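Long-range contact in elastinolytic metalloprotease (Pseudoalteromonas sp. CF6-2, PDB 6IK4), which is a zinc metalloprotease of family M23 that probably acts as an endopeptidase, with elastin and peptidoglycan as likely substrates: residues T2-S10 / N134-I142. Sequence-based numbering, arbitrary orientation.
Sequences TFTMNLPWS and NRYISNYRI
Met5 and Leu7, in the extended segment 2-10, take up two polar groups of Ser138. The backbone bond is nearly straight: Ser138 N donates to Met5 O at 2.9 Å, with an N-H...O angle of 171°. The side-chain bond runs the other way, as Leu7 N donates to Ser138 OG at 2.8 Å. Ser138 OG stands beside its own backbone N (chi1 -71°), which brings both groups of the serine to the same stretch of chain.

Two waters extend this polar seam. One accepts from Met5 N and donates to Tyr136 O. The other donates to Asn6 OD1 and lies 2.7 Å from Ser138 OG. The Met5 chain bends at its end, and its methyl CE rests against the carbonyl oxygen Tyr136 O at 3.3 Å.

Apolar contacts fill in beside these bonds. Ile137 CG1, anti to its backbone N (chi1 -172°), lies against the Asn6-Leu7 peptide and 3.9 Å from Met5 CB. Leu7 crosses Ile137 at about a right angle, and the two branches of the leucine part company. Leu7 CD2 meets Ile137 CD1 at 3.8 Å, while Leu7 CD1 approaches Tyr140 CE2 obliquely at 3.9 Å. Replacing Leu7 by an alanine removes both methyl branches and would probably leave Ile137 CD1 and Tyr140 CE2 without this apolar partner. Beyond the contact, Met5 also packs on Phe121 and Leu123 of strand 119-125, and Tyr140 OH hydrogen-bonds with Tyr172 O.

Ile137 to Tyr140 form a type I' turn, the tight hairpin link between strands 136-137 and 140-143. Within this M23 peptidase chain, the contact joins the hairpin to the N-terminal segment beside the main sheet. The Ile137 side chain is about 14 Å from the bound zinc, so this is structural packing. Directional bonds at Ser138 probably help to set the turn's position, and the buried apolar side chains pack beside it.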
ATOM      1  N   THR A   2       9.389  16.307  -7.779  1.00 28.14           N
ATOM      2  CA  THR A   2       7.954  16.224  -7.561  1.00 27.32           C
ATOM      3  C   THR A   2       7.600  14.840  -7.036  1.00 26.35           C
ATOM      4  O   THR A   2       8.133  13.829  -7.500  1.00 25.92           O
ATOM      5  CB  THR A   2       7.204  16.515  -8.867  1.00 25.82           C
ATOM      6  OG1 THR A   2       7.476  17.866  -9.272  1.00 45.28           O
ATOM      7  CG2 THR A   2       5.710  16.370  -8.682  1.00 30.34           C
ATOM      8  N   PHE A   3       6.721  14.801  -6.043  1.00 15.50           N
ATOM      9  CA  PHE A   3       6.291  13.525  -5.484  1.00 14.19           C
ATOM     10  C   PHE A   3       5.684  12.633  -6.560  1.00 16.25           C
ATOM     11  O   PHE A   3       4.740  13.025  -7.249  1.00 14.45           O
ATOM     12  CB  PHE A   3       5.269  13.767  -4.383  1.00 12.44           C
ATOM     13  CG  PHE A   3       4.795  12.510  -3.723  1.00 12.37           C
ATOM     14  CD1 PHE A   3       5.673  11.732  -2.987  1.00 14.07           C
ATOM     15  CD2 PHE A   3       3.473  12.117  -3.824  1.00 18.34           C
ATOM     16  CE1 PHE A   3       5.243  10.571  -2.365  1.00 12.40           C
ATOM     17  CE2 PHE A   3       3.035  10.953  -3.203  1.00 18.52           C
ATOM     18  CZ  PHE A   3       3.921  10.185  -2.478  1.00 13.31           C
ATOM     19  N   THR A   4       6.217  11.425  -6.685  1.00 14.11           N
ATOM     20  CA  THR A   4       5.711  10.412  -7.597  1.00 14.02           C
ATOM     21  C   THR A   4       5.798   9.076  -6.880  1.00 17.71           C
ATOM     22  O   THR A   4       6.798   8.806  -6.214  1.00 19.02           O
ATOM     23  CB  THR A   4       6.547  10.378  -8.885  1.00 19.29           C
ATOM     24  OG1 THR A   4       6.571  11.693  -9.464  1.00 27.36           O
ATOM     25  CG2 THR A   4       5.948   9.413  -9.882  1.00 29.55           C
ATOM     26  N   MET A   5       4.761   8.250  -7.009  1.00 13.21           N
ATOM     27  CA  MET A   5       4.696   6.942  -6.367  1.00 13.87           C
ATOM     28  C   MET A   5       4.760   5.844  -7.412  1.00 13.92           C
ATOM     29  O   MET A   5       4.195   5.984  -8.496  1.00 11.94           O
ATOM     30  CB  MET A   5       3.381   6.725  -5.608  1.00 14.22           C
ATOM     31  CG  MET A   5       2.968   7.753  -4.622  1.00 22.48           C
ATOM     32  SD  MET A   5       1.643   7.012  -3.668  1.00 19.09           S
ATOM     33  CE  MET A   5       0.184   7.388  -4.627  1.00 18.07           C
ATOM     34  N   ASN A   6       5.393   4.726  -7.056  1.00 10.65           N
ATOM     35  CA  ASN A   6       5.330   3.502  -7.853  1.00 10.61           C
ATOM     36  C   ASN A   6       4.629   2.413  -7.061  1.00 11.00           C
ATOM     37  O   ASN A   6       4.663   2.413  -5.828  1.00 10.65           O
ATOM     38  CB  ASN A   6       6.718   2.993  -8.247  1.00 11.67           C
ATOM     39  CG  ASN A   6       7.583   4.072  -8.880  1.00 25.11           C
ATOM     40  OD1 ASN A   6       7.190   4.704  -9.856  1.00 23.02           O
ATOM     41  ND2 ASN A   6       8.770   4.284  -8.319  1.00 21.78           N
ATOM     42  N   LEU A   7       4.007   1.475  -7.772  1.00 10.18           N
ATOM     43  CA  LEU A   7       3.487   0.289  -7.103  1.00 10.14           C
ATOM     44  C   LEU A   7       4.626  -0.422  -6.382  1.00 10.65           C
ATOM     45  O   LEU A   7       5.740  -0.500  -6.914  1.00 11.81           O
ATOM     46  CB  LEU A   7       2.828  -0.658  -8.108  1.00 11.53           C
ATOM     47  CG  LEU A   7       1.591  -0.065  -8.780  1.00 10.57           C
ATOM     48  CD1 LEU A   7       1.249  -0.868 -10.046  1.00 12.57           C
ATOM     49  CD2 LEU A   7       0.409  -0.053  -7.816  1.00 10.07           C
ATOM     50  N   PRO A   8       4.383  -0.961  -5.174  1.00 10.33           N
ATOM     51  CA  PRO A   8       5.490  -1.475  -4.352  1.00 12.00           C
ATOM     52  C   PRO A   8       5.992  -2.860  -4.745  1.00 14.36           C
ATOM     53  O   PRO A   8       6.279  -3.697  -3.880  1.00 14.97           O
ATOM     54  CB  PRO A   8       4.889  -1.467  -2.942  1.00 12.40           C
ATOM     55  CG  PRO A   8       3.411  -1.698  -3.172  1.00 11.55           C
ATOM     56  CD  PRO A   8       3.106  -0.926  -4.438  1.00 11.53           C
ATOM     57  N   TRP A   9       6.128  -3.100  -6.049  1.00 12.69           N
ATOM     58  CA  TRP A   9       6.736  -4.317  -6.567  1.00 12.77           C
ATOM     59  C   TRP A   9       7.447  -3.978  -7.870  1.00 15.46           C
ATOM     60  O   TRP A   9       7.412  -2.837  -8.346  1.00 12.55           O
ATOM     61  CB  TRP A   9       5.700  -5.434  -6.732  1.00 13.64           C
ATOM     62  CG  TRP A   9       4.474  -5.093  -7.546  1.00 10.01           C
ATOM     63  CD1 TRP A   9       4.319  -5.221  -8.898  1.00 13.74           C
ATOM     64  CD2 TRP A   9       3.215  -4.627  -7.041  1.00 10.44           C
ATOM     65  NE1 TRP A   9       3.046  -4.834  -9.271  1.00 14.83           N
ATOM     66  CE2 TRP A   9       2.351  -4.467  -8.145  1.00 10.07           C
ATOM     67  CE3 TRP A   9       2.742  -4.303  -5.761  1.00 13.36           C
ATOM     68  CZ2 TRP A   9       1.035  -4.006  -8.006  1.00 12.25           C
ATOM     69  CZ3 TRP A   9       1.424  -3.859  -5.624  1.00  9.63           C
ATOM     70  CH2 TRP A   9       0.597  -3.705  -6.736  1.00 10.74           C
ATOM     71  N   SER A  10       8.124  -4.969  -8.436  1.00 12.49           N
ATOM     72  CA  SER A  10       9.063  -4.711  -9.517  1.00 16.78           C
ATOM     73  C   SER A  10       8.358  -4.484 -10.846  1.00 15.07           C
ATOM     74  O   SER A  10       7.267  -5.002 -11.102  1.00 15.51           O
ATOM     75  CB  SER A  10      10.058  -5.866  -9.644  1.00 22.30           C
ATOM     76  OG  SER A  10      10.892  -5.900  -8.500  1.00 20.21           O
ATOM     77  N   ASN A 134      -8.002  10.282  -7.844  1.00 12.15           N
ATOM     78  CA  ASN A 134      -7.267  11.074  -8.825  1.00 13.14           C
ATOM     79  C   ASN A 134      -5.786  11.206  -8.500  1.00 16.67           C
ATOM     80  O   ASN A 134      -5.097  12.033  -9.106  1.00 18.64           O
ATOM     81  CB  ASN A 134      -7.902  12.458  -9.007  1.00 14.95           C
ATOM     82  CG  ASN A 134      -9.230  12.388  -9.750  1.00 18.69           C
ATOM     83  OD1 ASN A 134      -9.468  11.455 -10.509  1.00 18.03           O
ATOM     84  ND2 ASN A 134     -10.089  13.382  -9.543  1.00 20.34           N
ATOM     85  N   ARG A 135      -5.269  10.416  -7.567  1.00 12.37           N
ATOM     86  CA  ARG A 135      -3.827  10.337  -7.387  1.00 12.09           C
ATOM     87  C   ARG A 135      -3.277   9.286  -8.356  1.00 12.38           C
ATOM     88  O   ARG A 135      -4.027   8.509  -8.944  1.00 14.85           O
ATOM     89  CB  ARG A 135      -3.475   9.985  -5.939  1.00 12.40           C
ATOM     90  CG  ARG A 135      -3.993  10.965  -4.892  1.00 16.94           C
ATOM     91  CD  ARG A 135      -3.144  12.198  -4.845  1.00 25.26           C
ATOM     92  NE  ARG A 135      -3.654  13.169  -3.886  1.00 33.00           N
ATOM     93  CZ  ARG A 135      -3.118  14.369  -3.697  1.00 30.06           C
ATOM     94  NH1 ARG A 135      -2.052  14.737  -4.404  1.00 31.41           N
ATOM     95  NH2 ARG A 135      -3.645  15.201  -2.805  1.00 37.99           N
ATOM     96  N   TYR A 136      -1.955   9.266  -8.521  1.00 10.84           N
ATOM     97  CA  TYR A 136      -1.311   8.407  -9.505  1.00  8.85           C
ATOM     98  C   TYR A 136      -0.292   7.492  -8.844  1.00 12.00           C
ATOM     99  O   TYR A 136       0.394   7.890  -7.898  1.00 12.46           O
ATOM    100  CB  TYR A 136      -0.632   9.231 -10.598  1.00 10.58           C
ATOM    101  CG  TYR A 136      -1.635   9.805 -11.556  1.00 13.55           C
ATOM    102  CD1 TYR A 136      -2.339  10.959 -11.244  1.00 14.58           C
ATOM    103  CD2 TYR A 136      -1.890   9.185 -12.770  1.00 11.22           C
ATOM    104  CE1 TYR A 136      -3.274  11.490 -12.127  1.00 18.76           C
ATOM    105  CE2 TYR A 136      -2.823   9.713 -13.663  1.00 15.72           C
ATOM    106  CZ  TYR A 136      -3.512  10.859 -13.329  1.00 18.77           C
ATOM    107  OH  TYR A 136      -4.448  11.377 -14.212  1.00 19.97           O
ATOM    108  N   ILE A 137      -0.193   6.264  -9.352  1.00 13.73           N
ATOM    109  CA  ILE A 137       0.840   5.339  -8.903  1.00 11.16           C
ATOM    110  C   ILE A 137       1.272   4.514 -10.115  1.00 11.85           C
ATOM    111  O   ILE A 137       0.432   3.931 -10.813  1.00 11.10           O
ATOM    112  CB  ILE A 137       0.332   4.485  -7.713  1.00 11.28           C
ATOM    113  CG1 ILE A 137       1.471   3.644  -7.106  1.00 12.45           C
ATOM    114  CG2 ILE A 137      -0.887   3.634  -8.092  1.00 12.10           C
ATOM    115  CD1 ILE A 137       1.128   3.024  -5.741  1.00 13.60           C
ATOM    116  N   SER A 138       2.574   4.527 -10.429  1.00 11.38           N
ATOM    117  CA  SER A 138       3.092   3.875 -11.643  1.00 12.79           C
ATOM    118  C   SER A 138       2.308   4.317 -12.880  1.00 11.62           C
ATOM    119  O   SER A 138       2.044   3.529 -13.790  1.00 12.18           O
ATOM    120  CB  SER A 138       3.083   2.349 -11.501  1.00 11.77           C
ATOM    121  OG  SER A 138       4.071   1.922 -10.577  1.00 12.05           O
ATOM    122  N   ASN A 139       1.939   5.597 -12.910  1.00 11.11           N
ATOM    123  CA  ASN A 139       1.196   6.255 -13.983  1.00  8.88           C
ATOM    124  C   ASN A 139      -0.260   5.805 -14.078  1.00 10.51           C
ATOM    125  O   ASN A 139      -0.976   6.307 -14.946  1.00 11.63           O
ATOM    126  CB  ASN A 139       1.857   6.076 -15.361  1.00 11.18           C
ATOM    127  CG  ASN A 139       3.280   6.608 -15.402  1.00 14.39           C
ATOM    128  OD1 ASN A 139       3.673   7.451 -14.596  1.00 18.32           O
ATOM    129  ND2 ASN A 139       4.057   6.115 -16.355  1.00 16.20           N
ATOM    130  N   TYR A 140      -0.726   4.873 -13.237  1.00 10.30           N
ATOM    131  CA  TYR A 140      -2.163   4.618 -13.136  1.00  8.45           C
ATOM    132  C   TYR A 140      -2.847   5.758 -12.396  1.00 12.15           C
ATOM    133  O   TYR A 140      -2.394   6.160 -11.325  1.00 12.46           O
ATOM    134  CB  TYR A 140      -2.453   3.350 -12.347  1.00  7.86           C
ATOM    135  CG  TYR A 140      -2.085   2.051 -13.004  1.00 11.13           C
ATOM    136  CD1 TYR A 140      -2.988   1.394 -13.832  1.00 11.79           C
ATOM    137  CD2 TYR A 140      -0.865   1.449 -12.742  1.00 12.33           C
ATOM    138  CE1 TYR A 140      -2.671   0.180 -14.411  1.00 12.83           C
ATOM    139  CE2 TYR A 140      -0.532   0.231 -13.323  1.00 10.39           C
ATOM    140  CZ  TYR A 140      -1.438  -0.393 -14.154  1.00 12.38           C
ATOM    141  OH  TYR A 140      -1.107  -1.592 -14.730  1.00 13.80           O
ATOM    142  N   ARG A 141      -3.985   6.219 -12.907  1.00 12.05           N
ATOM    143  CA  ARG A 141      -4.855   7.060 -12.093  1.00 12.66           C
ATOM    144  C   ARG A 141      -5.715   6.155 -11.226  1.00 12.02           C
ATOM    145  O   ARG A 141      -6.279   5.178 -11.723  1.00 11.82           O
ATOM    146  CB  ARG A 141      -5.749   7.944 -12.962  1.00 15.58           C
ATOM    147  CG  ARG A 141      -6.646   8.894 -12.149  1.00 15.21           C
ATOM    148  CD  ARG A 141      -7.547   9.731 -13.049  1.00 13.88           C
ATOM    149  NE  ARG A 141      -8.566   8.899 -13.674  1.00 15.57           N
ATOM    150  CZ  ARG A 141      -9.721   8.563 -13.100  1.00 20.50           C
ATOM    151  NH1 ARG A 141     -10.032   8.995 -11.876  1.00 16.37           N
ATOM    152  NH2 ARG A 141     -10.571   7.794 -13.760  1.00 21.83           N
ATOM    153  N   ILE A 142      -5.806   6.466  -9.934  1.00 11.13           N
ATOM    154  CA  ILE A 142      -6.658   5.714  -9.017  1.00 10.42           C
ATOM    155  C   ILE A 142      -8.032   6.369  -8.983  1.00 12.45           C
ATOM    156  O   ILE A 142      -8.152   7.574  -8.732  1.00 12.89           O
ATOM    157  CB  ILE A 142      -6.051   5.661  -7.604  1.00 10.22           C
ATOM    158  CG1 ILE A 142      -4.653   5.032  -7.641  1.00 10.22           C
ATOM    159  CG2 ILE A 142      -6.991   4.898  -6.644  1.00 10.23           C
ATOM    160  CD1 ILE A 142      -3.865   5.235  -6.342  1.00 12.73           C
TER
HETATM  161  O   HOH W   1       2.683   9.156  -8.752  1.00 15.95           O
HETATM  162  O   HOH W   2       6.393   2.715 -11.772  1.00 24.34           O